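Local atomic coordinates of seryl-tRNA synthetase (Pyrococcus horikoshii, PDB entry 2DQ0), a protein that attaches serine to tRNA(Ser) at the expense of ATP and probably also serylates tRNA(Sec). Residues L24-W29 against W104-I109; D31-L36 against D100-R105; R127-A132 against I336-V341; S311-S316 against K396-H401. All blocks are in the same frame, centred on the assembly; numbering follows the deposited sequence.

The four contacts divide between the tRNA-binding arm and the class II catalytic core. Contacts 1 and 2 lie at the base of the arm, their centres about 9 Å apart; they share Trp104 and Arg105 and meet where Trp29 packs on Tyr102. Contacts 3 and 4 belong to one mixed sheet of the core but lie about 33 Å apart, centre to centre. Contact 4 comes near the base of the arm, its nearest atoms about 8 Å from contact 1, while the centres of contacts 2 and 3 are about 42 Å apart, on opposite sides of the chain's centre. The seryl-adenylate analogue is bound about 11 Å from the side chain of Ile336 in contact 3.

Contact 1: L24-W29 against W104-I109; sequences LEKVKW and WRLPNI
Lys26 and Trp29 both hold CG anti to the carbonyl carbon (chi1 -80° and -82°), and each side chain heads for the chain that leaves helix 72-103. Beyond CG the lysine is fully extended, and its NZ lies 2.9 Å from Arg105 O, a hydrogen bond that reaches the carbonyl at a C=O...N angle of 153°. The same NZ also bonds Tyr350 OH. Lys26 CG sits over one face of the Trp29 indole, 3.6 Å above its plane and toward the rim.

Trp29 meets residues 105-106 with the edge of its six-membered ring. Its CE3 touches Leu106 CD2 at 3.4 Å, while CZ3 comes within 3.7 Å of Arg105 CB. Trp29 CZ3 also lies 3.2 Å from Arg105 O, near the ring plane, the same oxygen that takes the lysine bond. The polar end of Arg105 turns away toward Tyr101 of helix 72-103. Leu106 is buried against Leu2 on the N-terminal loop.

An apolar indole edge and a charged donor thus converge on one peptide, joining the start of helix 28-65 and the 3-10 turn before it to the loop that follows helix 72-103. The lysine's charge is likely to polarise the Arg105 carbonyl.

Contact 2: D31-L36 against D100-R105; sequences DEILKL and DYYLWR
Tyr102 packs against Glu32, Ile33 and Leu36 where helices 28-65 and 72-103, the antiparallel pair of the coiled-coil tRNA-binding arm, come together at its base. Backbone approach is closest at Ile33 and Tyr102, whose CA atoms are 7.2 Å apart. Ile33 uses its short branch, with CG2 3.8 Å from Tyr102 CB, and the two side chains run alongside each other with opposite headings. Glu32 holds CG anti to the backbone N (chi1 -176°), and this methylene, rather than the carboxylate, meets the phenol, CG lying 3.7 Å from Tyr102 CE1. Leu36 crosses Tyr102 at about a right angle and brings CD1 to the ring edge, 4.2 Å from CE1. The longer branch of Ile33 makes a looser touch, its CD1 4.5 Å from Leu103 CD2.

This first shell is wholly van der Waals in character. Around it, Trp29 meets the Tyr102 ring edge to face, and Tyr101 CD2 lies 4.0 Å above the plane of that ring, toward its rim. Ile7 of helix 4-9 backs Ile33, so a short N-terminal helix covers the base of the coiled coil, while Lys98 and Ile99 flank Leu36 one turn farther along the arm.

Tyr101 is in turn gripped by Arg105, which folds back over it in a cation-pi contact. Arg105 NE stands above the centre of the phenol ring and donates to Tyr101 O at 2.7 Å, with an N-H...O angle of 162°.

Contact 3: R127-A132 against I336-V341; sequences RFWGKA and IPYRVV
An antiparallel strand pair joins Arg127-Trp129 to Tyr338-Val340, adding strand 124-129 to the large sheet of the class II catalytic core. Trp129 and Tyr338 form a hydrogen-bonded pair, with Trp129 N 2.9 Å from Tyr338 O and Tyr338 N 3.0 Å from Trp129 O. Val340 N bonds Arg127 O at 2.9 Å.

Tyr338 places its CG between the backbone N and the carbonyl carbon (chi1 67°), and Trp129 CB lies over one face of the ring in a CH-pi contact, 3.8 Å from its centroid. The five-membered ring of Trp129 is near parallel to the phenol (18°) but displaced, centroids 5.5 Å apart, with little face-to-face overlap. Tyr338 OH bonds Glu328 and Gln332 of helix 316-333. An alanine at Tyr338 would probably leave these two without their hydroxyl partner and open a gap beneath Trp129 CB.

Arg127 lies on the same side of the sheet and lays its guanidinium over Val340, while NH2 forms a salt bridge with Glu328. Phe128 and Arg339 run side by side on the other side, and Arg339 NH1 pairs with Glu359. Where the strand ends, Gly130 has a positive phi, and a side chain there would collide with Pro337. At the edge of the indole, Trp129 CZ3 is 3.6 Å from Ile336 O.

Contact 4: S311-S316 against K396-H401; sequences SRPEES and KPRYVH
Ser311 and His401 exchange both of their backbone hydrogen bonds, Ser311 N lying 2.9 Å from His401 O and His401 N 3.0 Å from Ser311 O, as a hydrogen-bonded antiparallel pair.

One side-chain hydrogen bond engages the same histidine. Ser316 OG meets ND1 of His401 at the ring edge, 2.7 Å away, and has a further weak bond with Asn376. Within the turn itself, Arg312 O accepts from Ser311 OG and Glu315 N, which approach from opposite faces of the carbonyl plane.

In the ring packing, His401 holds CG anti to the carbonyl carbon (chi1 -89°), and Pro313 CA stands over the centre of the imidazole, 3.5 Å from the His401 centroid, in a CH-pi contact. Pro313 CB lies 3.5 Å from His401 NE2. An alanine in place of His401 would probably leave Ser316 OG without its imidazole partner and uncover the Pro313 face that now rests on the ring.

The charged groups meet tip to tip. Glu314 OE1 and Arg398 NH2 form a salt bridge of 2.9 Å, nearly in the guanidinium plane, with an N-H...O angle of 164°; the second bond, from NH1, is weak. Arg312, also near Arg398, is paired with Asp391.

The contact ties the end of strand 301-311 and the turn leading into helix 316-333 to strand 398-406, the antiparallel neighbour of 301-311 in the sheet of the class II synthetase core.

Contact 1: L24-W29 against W104-I109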
# COMPACT_ATOMS: atom_id res chain seq x y z
N LEU A 24 -22.68 -4.97 -27.01
CA LEU A 24 -23.40 -4.52 -28.19
C LEU A 24 -23.33 -3.03 -28.45
O LEU A 24 -23.30 -2.59 -29.60
CB LEU A 24 -24.86 -4.97 -28.10
CG LEU A 24 -25.07 -6.46 -28.41
CD1 LEU A 24 -24.58 -7.32 -27.25
CD2 LEU A 24 -26.53 -6.70 -28.69
N GLU A 25 -23.29 -2.22 -27.41
CA GLU A 25 -23.25 -0.79 -27.63
C GLU A 25 -21.94 -0.37 -28.29
O GLU A 25 -21.74 0.80 -28.61
CB GLU A 25 -23.51 -0.06 -26.31
CG GLU A 25 -24.86 -0.49 -25.69
CD GLU A 25 -25.39 0.45 -24.62
OE1 GLU A 25 -25.49 1.67 -24.88
OE2 GLU A 25 -25.74 -0.03 -23.52
N LYS A 26 -21.05 -1.34 -28.52
CA LYS A 26 -19.76 -1.06 -29.14
C LYS A 26 -19.57 -1.72 -30.50
O LYS A 26 -18.52 -1.59 -31.11
CB LYS A 26 -18.62 -1.47 -28.21
CG LYS A 26 -18.34 -0.46 -27.13
CD LYS A 26 -17.26 -0.93 -26.18
CE LYS A 26 -16.95 0.15 -25.17
NZ LYS A 26 -15.92 -0.27 -24.20
N VAL A 27 -20.58 -2.44 -30.97
CA VAL A 27 -20.44 -3.06 -32.28
C VAL A 27 -20.38 -1.93 -33.33
O VAL A 27 -19.57 -1.98 -34.26
CB VAL A 27 -21.64 -4.01 -32.58
CG1 VAL A 27 -22.92 -3.21 -32.79
CG2 VAL A 27 -21.34 -4.85 -33.80
N LYS A 28 -21.20 -0.90 -33.14
CA LYS A 28 -21.24 0.23 -34.06
C LYS A 28 -19.90 0.94 -34.22
O LYS A 28 -19.76 1.83 -35.06
CB LYS A 28 -22.28 1.25 -33.59
CG LYS A 28 -21.99 1.88 -32.24
CD LYS A 28 -22.87 3.09 -32.01
CE LYS A 28 -22.91 3.49 -30.54
NZ LYS A 28 -23.58 2.45 -29.72
N TRP A 29 -18.92 0.54 -33.43
CA TRP A 29 -17.60 1.16 -33.47
C TRP A 29 -16.72 0.61 -34.59
O TRP A 29 -15.86 1.31 -35.11
CB TRP A 29 -16.88 0.93 -32.14
CG TRP A 29 -17.23 1.86 -31.05
CD1 TRP A 29 -18.13 2.89 -31.09
CD2 TRP A 29 -16.63 1.91 -29.76
NE1 TRP A 29 -18.12 3.58 -29.90
CE2 TRP A 29 -17.21 3.00 -29.06
CE3 TRP A 29 -15.65 1.14 -29.12
CZ2 TRP A 29 -16.84 3.34 -27.76
CZ3 TRP A 29 -15.28 1.48 -27.82
CH2 TRP A 29 -15.87 2.57 -27.16
N TRP A 104 -8.41 1.54 -27.99
CA TRP A 104 -8.03 1.31 -26.59
C TRP A 104 -9.22 0.93 -25.76
O TRP A 104 -9.08 0.42 -24.65
CB TRP A 104 -7.43 2.57 -25.96
CG TRP A 104 -6.01 2.81 -26.32
CD1 TRP A 104 -5.52 3.18 -27.54
CD2 TRP A 104 -4.88 2.69 -25.45
NE1 TRP A 104 -4.15 3.29 -27.48
CE2 TRP A 104 -3.73 3.00 -26.21
CE3 TRP A 104 -4.73 2.34 -24.10
CZ2 TRP A 104 -2.44 2.97 -25.66
CZ3 TRP A 104 -3.45 2.32 -23.55
CH2 TRP A 104 -2.32 2.63 -24.34
N ARG A 105 -10.40 1.18 -26.31
CA ARG A 105 -11.60 0.89 -25.59
C ARG A 105 -12.36 -0.31 -26.11
O ARG A 105 -13.56 -0.45 -25.89
CB ARG A 105 -12.46 2.17 -25.54
CG ARG A 105 -12.25 2.97 -24.24
CD ARG A 105 -12.47 4.47 -24.38
NE ARG A 105 -11.30 5.06 -25.01
CZ ARG A 105 -10.61 6.07 -24.50
NH1 ARG A 105 -10.99 6.61 -23.36
NH2 ARG A 105 -9.55 6.52 -25.15
N LEU A 106 -11.64 -1.21 -26.79
CA LEU A 106 -12.24 -2.43 -27.31
C LEU A 106 -11.58 -3.63 -26.62
O LEU A 106 -10.37 -3.67 -26.44
CB LEU A 106 -12.08 -2.50 -28.83
CG LEU A 106 -13.00 -1.56 -29.63
CD1 LEU A 106 -12.62 -1.58 -31.11
CD2 LEU A 106 -14.46 -1.98 -29.45
N PRO A 107 -12.37 -4.60 -26.19
CA PRO A 107 -11.80 -5.76 -25.51
C PRO A 107 -11.07 -6.71 -26.43
O PRO A 107 -11.33 -6.76 -27.62
CB PRO A 107 -13.02 -6.43 -24.87
CG PRO A 107 -14.07 -6.20 -25.87
CD PRO A 107 -13.84 -4.72 -26.27
N ASN A 108 -10.16 -7.48 -25.84
CA ASN A 108 -9.38 -8.45 -26.59
C ASN A 108 -10.34 -9.44 -27.24
O ASN A 108 -11.40 -9.74 -26.70
CB ASN A 108 -8.42 -9.20 -25.67
CG ASN A 108 -7.22 -9.76 -26.43
OD1 ASN A 108 -6.29 -10.31 -25.84
ND2 ASN A 108 -7.25 -9.62 -27.75
N ILE A 109 -9.95 -9.93 -28.42
CA ILE A 109 -10.75 -10.89 -29.13
C ILE A 109 -10.59 -12.20 -28.37
O ILE A 109 -9.47 -12.58 -28.00
CB ILE A 109 -10.24 -11.08 -30.57
CG1 ILE A 109 -10.25 -9.74 -31.30
CG2 ILE A 109 -11.11 -12.09 -31.31
CD1 ILE A 109 -11.62 -9.12 -31.39

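Contact 2: D31-L36 against D100-R105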
# COMPACT_ATOMS: atom_id res chain seq x y z
N ASP A 31 -17.43 -0.06 -37.61
CA ASP A 31 -17.64 0.70 -38.83
C ASP A 31 -17.09 2.09 -38.67
O ASP A 31 -16.54 2.67 -39.61
CB ASP A 31 -19.13 0.77 -39.19
CG ASP A 31 -19.72 -0.59 -39.53
OD1 ASP A 31 -19.12 -1.32 -40.35
OD2 ASP A 31 -20.79 -0.91 -39.00
N GLU A 32 -17.23 2.64 -37.46
CA GLU A 32 -16.74 3.98 -37.21
C GLU A 32 -15.22 4.05 -37.41
O GLU A 32 -14.72 4.95 -38.08
CB GLU A 32 -17.13 4.43 -35.80
CG GLU A 32 -16.73 5.88 -35.46
CD GLU A 32 -17.22 6.93 -36.48
OE1 GLU A 32 -18.15 6.64 -37.25
OE2 GLU A 32 -16.67 8.05 -36.49
N ILE A 33 -14.49 3.10 -36.85
CA ILE A 33 -13.04 3.12 -36.99
C ILE A 33 -12.67 2.88 -38.45
O ILE A 33 -11.66 3.40 -38.95
CB ILE A 33 -12.35 2.07 -36.07
CG1 ILE A 33 -12.40 0.69 -36.71
CG2 ILE A 33 -13.05 2.01 -34.70
CD1 ILE A 33 -12.00 -0.43 -35.76
N LEU A 34 -13.50 2.12 -39.15
CA LEU A 34 -13.25 1.84 -40.55
C LEU A 34 -13.38 3.07 -41.44
O LEU A 34 -12.49 3.34 -42.26
CB LEU A 34 -14.19 0.74 -41.06
CG LEU A 34 -13.77 -0.67 -40.66
CD1 LEU A 34 -14.74 -1.68 -41.24
CD2 LEU A 34 -12.36 -0.94 -41.15
N LYS A 35 -14.46 3.83 -41.27
CA LYS A 35 -14.65 5.02 -42.08
C LYS A 35 -13.61 6.07 -41.70
O LYS A 35 -13.24 6.92 -42.52
CB LYS A 35 -16.09 5.58 -41.92
CG LYS A 35 -16.26 6.76 -40.98
CD LYS A 35 -16.92 7.95 -41.67
CE LYS A 35 -18.33 7.62 -42.12
NZ LYS A 35 -18.96 8.72 -42.91
N LEU A 36 -13.12 6.00 -40.47
CA LEU A 36 -12.12 6.95 -40.02
C LEU A 36 -10.79 6.55 -40.64
O LEU A 36 -10.05 7.40 -41.13
CB LEU A 36 -12.00 6.95 -38.49
CG LEU A 36 -13.02 7.68 -37.63
CD1 LEU A 36 -12.54 7.61 -36.18
CD2 LEU A 36 -13.16 9.14 -38.07
N ASP A 100 -7.65 5.64 -32.32
CA ASP A 100 -7.05 5.00 -31.15
C ASP A 100 -7.98 5.02 -29.95
O ASP A 100 -8.01 4.06 -29.17
CB ASP A 100 -5.72 5.66 -30.79
CG ASP A 100 -4.63 5.32 -31.78
OD1 ASP A 100 -4.61 4.17 -32.28
OD2 ASP A 100 -3.77 6.19 -32.03
N TYR A 101 -8.73 6.10 -29.78
CA TYR A 101 -9.68 6.21 -28.68
C TYR A 101 -10.56 4.96 -28.62
O TYR A 101 -10.78 4.40 -27.55
CB TYR A 101 -10.56 7.43 -28.86
CG TYR A 101 -11.64 7.55 -27.82
CD1 TYR A 101 -11.43 8.27 -26.66
CD2 TYR A 101 -12.90 6.97 -28.03
CE1 TYR A 101 -12.44 8.42 -25.71
CE2 TYR A 101 -13.92 7.11 -27.10
CZ TYR A 101 -13.68 7.84 -25.94
OH TYR A 101 -14.68 7.99 -25.00
N TYR A 102 -11.05 4.54 -29.77
CA TYR A 102 -11.87 3.34 -29.85
C TYR A 102 -11.00 2.09 -29.68
O TYR A 102 -11.35 1.16 -28.95
CB TYR A 102 -12.59 3.26 -31.19
CG TYR A 102 -13.60 4.35 -31.41
CD1 TYR A 102 -13.44 5.29 -32.44
CD2 TYR A 102 -14.73 4.45 -30.59
CE1 TYR A 102 -14.37 6.29 -32.64
CE2 TYR A 102 -15.66 5.45 -30.78
CZ TYR A 102 -15.48 6.37 -31.80
OH TYR A 102 -16.40 7.38 -31.98
N LEU A 103 -9.86 2.07 -30.36
CA LEU A 103 -9.00 0.91 -30.26
C LEU A 103 -8.64 0.54 -28.83
O LEU A 103 -8.57 -0.63 -28.50
CB LEU A 103 -7.72 1.11 -31.08
CG LEU A 103 -7.86 1.05 -32.61
CD1 LEU A 103 -6.49 1.24 -33.25
CD2 LEU A 103 -8.47 -0.28 -33.02
N TRP A 104 -8.41 1.54 -27.99
CA TRP A 104 -8.03 1.31 -26.59
C TRP A 104 -9.22 0.93 -25.76
O TRP A 104 -9.08 0.42 -24.65
CB TRP A 104 -7.43 2.57 -25.96
CG TRP A 104 -6.01 2.81 -26.32
CD1 TRP A 104 -5.52 3.18 -27.54
CD2 TRP A 104 -4.88 2.69 -25.45
NE1 TRP A 104 -4.15 3.29 -27.48
CE2 TRP A 104 -3.73 3.00 -26.21
CE3 TRP A 104 -4.73 2.34 -24.10
CZ2 TRP A 104 -2.44 2.97 -25.66
CZ3 TRP A 104 -3.45 2.32 -23.55
CH2 TRP A 104 -2.32 2.63 -24.34
N ARG A 105 -10.40 1.18 -26.31
CA ARG A 105 -11.60 0.89 -25.59
C ARG A 105 -12.36 -0.31 -26.11
O ARG A 105 -13.56 -0.45 -25.89
CB ARG A 105 -12.46 2.17 -25.54
CG ARG A 105 -12.25 2.97 -24.24
CD ARG A 105 -12.47 4.47 -24.38
NE ARG A 105 -11.30 5.06 -25.01
CZ ARG A 105 -10.61 6.07 -24.50
NH1 ARG A 105 -10.99 6.61 -23.36
NH2 ARG A 105 -9.55 6.52 -25.15

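Contact 3: R127-A132 against I336-V341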
# COMPACT_ATOMS: atom_id res chain seq x y z
N ARG A 127 -12.63 -29.32 -14.78
CA ARG A 127 -11.75 -30.16 -14.00
C ARG A 127 -12.11 -30.05 -12.51
O ARG A 127 -12.53 -29.00 -12.04
CB ARG A 127 -10.30 -29.71 -14.29
CG ARG A 127 -9.23 -30.42 -13.50
CD ARG A 127 -7.86 -30.44 -14.20
NE ARG A 127 -7.17 -29.15 -14.41
CZ ARG A 127 -7.43 -28.30 -15.41
NH1 ARG A 127 -8.37 -28.56 -16.29
NH2 ARG A 127 -6.69 -27.21 -15.56
N PHE A 128 -11.97 -31.15 -11.78
CA PHE A 128 -12.28 -31.16 -10.36
C PHE A 128 -11.20 -31.90 -9.62
O PHE A 128 -10.63 -32.85 -10.14
CB PHE A 128 -13.61 -31.85 -10.10
CG PHE A 128 -14.76 -31.25 -10.82
CD1 PHE A 128 -15.06 -31.61 -12.12
CD2 PHE A 128 -15.59 -30.33 -10.16
CE1 PHE A 128 -16.16 -31.08 -12.77
CE2 PHE A 128 -16.69 -29.79 -10.80
CZ PHE A 128 -16.98 -30.16 -12.11
N TRP A 129 -10.94 -31.51 -8.37
CA TRP A 129 -9.91 -32.17 -7.59
C TRP A 129 -10.29 -32.21 -6.11
O TRP A 129 -10.89 -31.27 -5.61
CB TRP A 129 -8.58 -31.42 -7.78
CG TRP A 129 -7.42 -32.06 -7.06
CD1 TRP A 129 -6.59 -33.04 -7.54
CD2 TRP A 129 -7.09 -31.90 -5.68
NE1 TRP A 129 -5.77 -33.50 -6.53
CE2 TRP A 129 -6.06 -32.82 -5.38
CE3 TRP A 129 -7.57 -31.07 -4.65
CZ2 TRP A 129 -5.51 -32.94 -4.11
CZ3 TRP A 129 -7.02 -31.19 -3.38
CH2 TRP A 129 -6.00 -32.12 -3.12
N GLY A 130 -9.94 -33.30 -5.42
CA GLY A 130 -10.20 -33.39 -3.98
C GLY A 130 -11.48 -34.00 -3.44
O GLY A 130 -12.41 -34.32 -4.19
N LYS A 131 -11.53 -34.16 -2.12
CA LYS A 131 -12.70 -34.73 -1.44
C LYS A 131 -13.37 -33.69 -0.55
O LYS A 131 -12.95 -33.45 0.58
CB LYS A 131 -12.30 -35.94 -0.60
CG LYS A 131 -13.43 -36.54 0.22
CD LYS A 131 -12.96 -37.83 0.88
CE LYS A 131 -14.06 -38.54 1.65
NZ LYS A 131 -13.54 -39.76 2.35
N ALA A 132 -14.42 -33.10 -1.09
CA ALA A 132 -15.18 -32.07 -0.41
C ALA A 132 -15.94 -32.55 0.80
O ALA A 132 -16.51 -33.63 0.81
CB ALA A 132 -16.14 -31.40 -1.39
N ILE A 336 -6.86 -28.40 -0.63
CA ILE A 336 -8.12 -27.68 -0.81
C ILE A 336 -8.86 -28.17 -2.05
O ILE A 336 -8.43 -27.93 -3.18
CB ILE A 336 -7.89 -26.14 -0.94
CG1 ILE A 336 -7.17 -25.61 0.31
CG2 ILE A 336 -9.25 -25.44 -1.08
CD1 ILE A 336 -7.99 -25.72 1.61
N PRO A 337 -9.99 -28.86 -1.85
CA PRO A 337 -10.73 -29.35 -3.01
C PRO A 337 -11.24 -28.16 -3.84
O PRO A 337 -11.57 -27.10 -3.31
CB PRO A 337 -11.83 -30.21 -2.38
CG PRO A 337 -12.09 -29.52 -1.06
CD PRO A 337 -10.70 -29.11 -0.58
N TYR A 338 -11.27 -28.33 -5.15
CA TYR A 338 -11.66 -27.25 -6.04
C TYR A 338 -12.11 -27.79 -7.39
O TYR A 338 -12.09 -29.00 -7.65
CB TYR A 338 -10.45 -26.33 -6.27
CG TYR A 338 -9.29 -26.98 -7.03
CD1 TYR A 338 -9.32 -27.06 -8.43
CD2 TYR A 338 -8.21 -27.55 -6.36
CE1 TYR A 338 -8.29 -27.70 -9.14
CE2 TYR A 338 -7.17 -28.20 -7.07
CZ TYR A 338 -7.22 -28.27 -8.46
OH TYR A 338 -6.24 -28.94 -9.17
N ARG A 339 -12.50 -26.87 -8.25
CA ARG A 339 -12.91 -27.20 -9.59
C ARG A 339 -12.36 -26.02 -10.42
O ARG A 339 -12.39 -24.88 -9.95
CB ARG A 339 -14.45 -27.28 -9.67
CG ARG A 339 -15.15 -25.94 -9.55
CD ARG A 339 -16.66 -26.04 -9.64
NE ARG A 339 -17.19 -24.70 -9.90
CZ ARG A 339 -18.38 -24.44 -10.43
NH1 ARG A 339 -18.76 -23.19 -10.63
NH2 ARG A 339 -19.19 -25.44 -10.76
N VAL A 340 -11.81 -26.26 -11.60
CA VAL A 340 -11.33 -25.12 -12.36
C VAL A 340 -12.33 -24.89 -13.46
O VAL A 340 -12.88 -25.83 -14.04
CB VAL A 340 -9.87 -25.29 -12.90
CG1 VAL A 340 -9.26 -26.57 -12.40
CG2 VAL A 340 -9.84 -25.15 -14.40
N VAL A 341 -12.56 -23.63 -13.76
CA VAL A 341 -13.56 -23.26 -14.73
C VAL A 341 -13.04 -22.48 -15.92
O VAL A 341 -12.07 -21.74 -15.82
CB VAL A 341 -14.65 -22.43 -13.99
CG1 VAL A 341 -15.51 -21.68 -14.96
CG2 VAL A 341 -15.50 -23.36 -13.13

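Contact 4: S311-S316 against K396-H401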
# COMPACT_ATOMS: atom_id res chain seq x y z
N SER A 311 5.91 -14.11 -23.21
CA SER A 311 6.32 -15.20 -24.09
C SER A 311 6.19 -14.84 -25.57
O SER A 311 5.71 -13.75 -25.95
CB SER A 311 5.50 -16.47 -23.81
OG SER A 311 4.25 -16.42 -24.47
N ARG A 312 6.63 -15.77 -26.42
CA ARG A 312 6.51 -15.58 -27.85
C ARG A 312 5.04 -15.90 -28.12
O ARG A 312 4.47 -16.79 -27.49
CB ARG A 312 7.36 -16.60 -28.60
CG ARG A 312 8.80 -16.63 -28.17
CD ARG A 312 9.55 -17.85 -28.70
NE ARG A 312 10.96 -17.52 -28.82
CZ ARG A 312 11.45 -16.73 -29.77
NH1 ARG A 312 10.65 -16.19 -30.68
NH2 ARG A 312 12.75 -16.41 -29.76
N PRO A 313 4.41 -15.18 -29.04
CA PRO A 313 3.01 -15.45 -29.34
C PRO A 313 2.73 -16.95 -29.54
O PRO A 313 1.68 -17.47 -29.14
CB PRO A 313 2.77 -14.63 -30.60
CG PRO A 313 3.60 -13.40 -30.32
CD PRO A 313 4.89 -13.98 -29.76
N GLU A 314 3.70 -17.64 -30.15
CA GLU A 314 3.60 -19.07 -30.44
C GLU A 314 3.75 -19.97 -29.21
O GLU A 314 3.55 -21.19 -29.29
CB GLU A 314 4.65 -19.45 -31.50
CG GLU A 314 4.79 -18.45 -32.67
CD GLU A 314 5.63 -17.21 -32.32
OE1 GLU A 314 5.51 -16.17 -33.03
OE2 GLU A 314 6.41 -17.27 -31.34
N GLU A 315 4.09 -19.38 -28.07
CA GLU A 315 4.27 -20.13 -26.82
C GLU A 315 3.24 -19.80 -25.70
O GLU A 315 3.14 -20.51 -24.69
CB GLU A 315 5.67 -19.86 -26.27
CG GLU A 315 6.81 -20.36 -27.13
CD GLU A 315 6.81 -21.87 -27.26
OE1 GLU A 315 6.50 -22.55 -26.25
OE2 GLU A 315 7.13 -22.38 -28.35
N SER A 316 2.47 -18.73 -25.90
CA SER A 316 1.54 -18.25 -24.88
C SER A 316 0.47 -19.21 -24.42
O SER A 316 0.25 -19.37 -23.21
CB SER A 316 0.93 -16.91 -25.32
OG SER A 316 0.07 -17.08 -26.42
N LYS A 396 12.19 -5.79 -37.76
CA LYS A 396 10.80 -6.15 -37.55
C LYS A 396 10.41 -6.63 -36.16
O LYS A 396 10.08 -7.81 -35.97
CB LYS A 396 10.35 -7.20 -38.56
CG LYS A 396 9.05 -6.85 -39.27
CD LYS A 396 7.99 -6.32 -38.30
CE LYS A 396 7.69 -4.83 -38.55
NZ LYS A 396 8.87 -3.94 -38.35
N PRO A 397 10.44 -5.73 -35.17
CA PRO A 397 10.06 -6.17 -33.82
C PRO A 397 8.56 -6.48 -33.76
O PRO A 397 7.74 -5.76 -34.33
CB PRO A 397 10.48 -4.99 -32.94
CG PRO A 397 10.36 -3.82 -33.86
CD PRO A 397 10.94 -4.34 -35.14
N ARG A 398 8.23 -7.58 -33.10
CA ARG A 398 6.84 -8.00 -32.95
C ARG A 398 6.42 -7.95 -31.48
O ARG A 398 7.25 -8.10 -30.57
CB ARG A 398 6.66 -9.42 -33.48
CG ARG A 398 7.01 -9.61 -34.94
CD ARG A 398 6.73 -11.05 -35.35
NE ARG A 398 7.59 -12.01 -34.65
CZ ARG A 398 7.16 -13.16 -34.12
NH1 ARG A 398 8.02 -13.96 -33.51
NH2 ARG A 398 5.87 -13.51 -34.18
N TYR A 399 5.12 -7.74 -31.25
CA TYR A 399 4.58 -7.68 -29.90
C TYR A 399 4.67 -9.03 -29.21
O TYR A 399 4.54 -10.09 -29.82
CB TYR A 399 3.12 -7.19 -29.93
CG TYR A 399 3.02 -5.73 -30.28
CD1 TYR A 399 3.44 -4.75 -29.38
CD2 TYR A 399 2.55 -5.31 -31.53
CE1 TYR A 399 3.38 -3.40 -29.70
CE2 TYR A 399 2.49 -3.96 -31.86
CZ TYR A 399 2.90 -3.01 -30.94
OH TYR A 399 2.77 -1.68 -31.22
N VAL A 400 4.94 -8.98 -27.92
CA VAL A 400 5.07 -10.19 -27.12
C VAL A 400 3.68 -10.56 -26.63
O VAL A 400 2.69 -9.85 -26.87
CB VAL A 400 5.97 -9.90 -25.90
CG1 VAL A 400 7.27 -9.17 -26.34
CG2 VAL A 400 5.21 -9.01 -24.91
N HIS A 401 3.58 -11.70 -25.96
CA HIS A 401 2.30 -12.07 -25.39
C HIS A 401 2.50 -12.01 -23.89
O HIS A 401 3.58 -12.32 -23.40
CB HIS A 401 1.86 -13.47 -25.82
CG HIS A 401 1.07 -13.48 -27.09
ND1 HIS A 401 0.35 -14.58 -27.51
CD2 HIS A 401 0.88 -12.52 -28.03
CE1 HIS A 401 -0.27 -14.29 -28.64
NE2 HIS A 401 0.04 -13.05 -28.98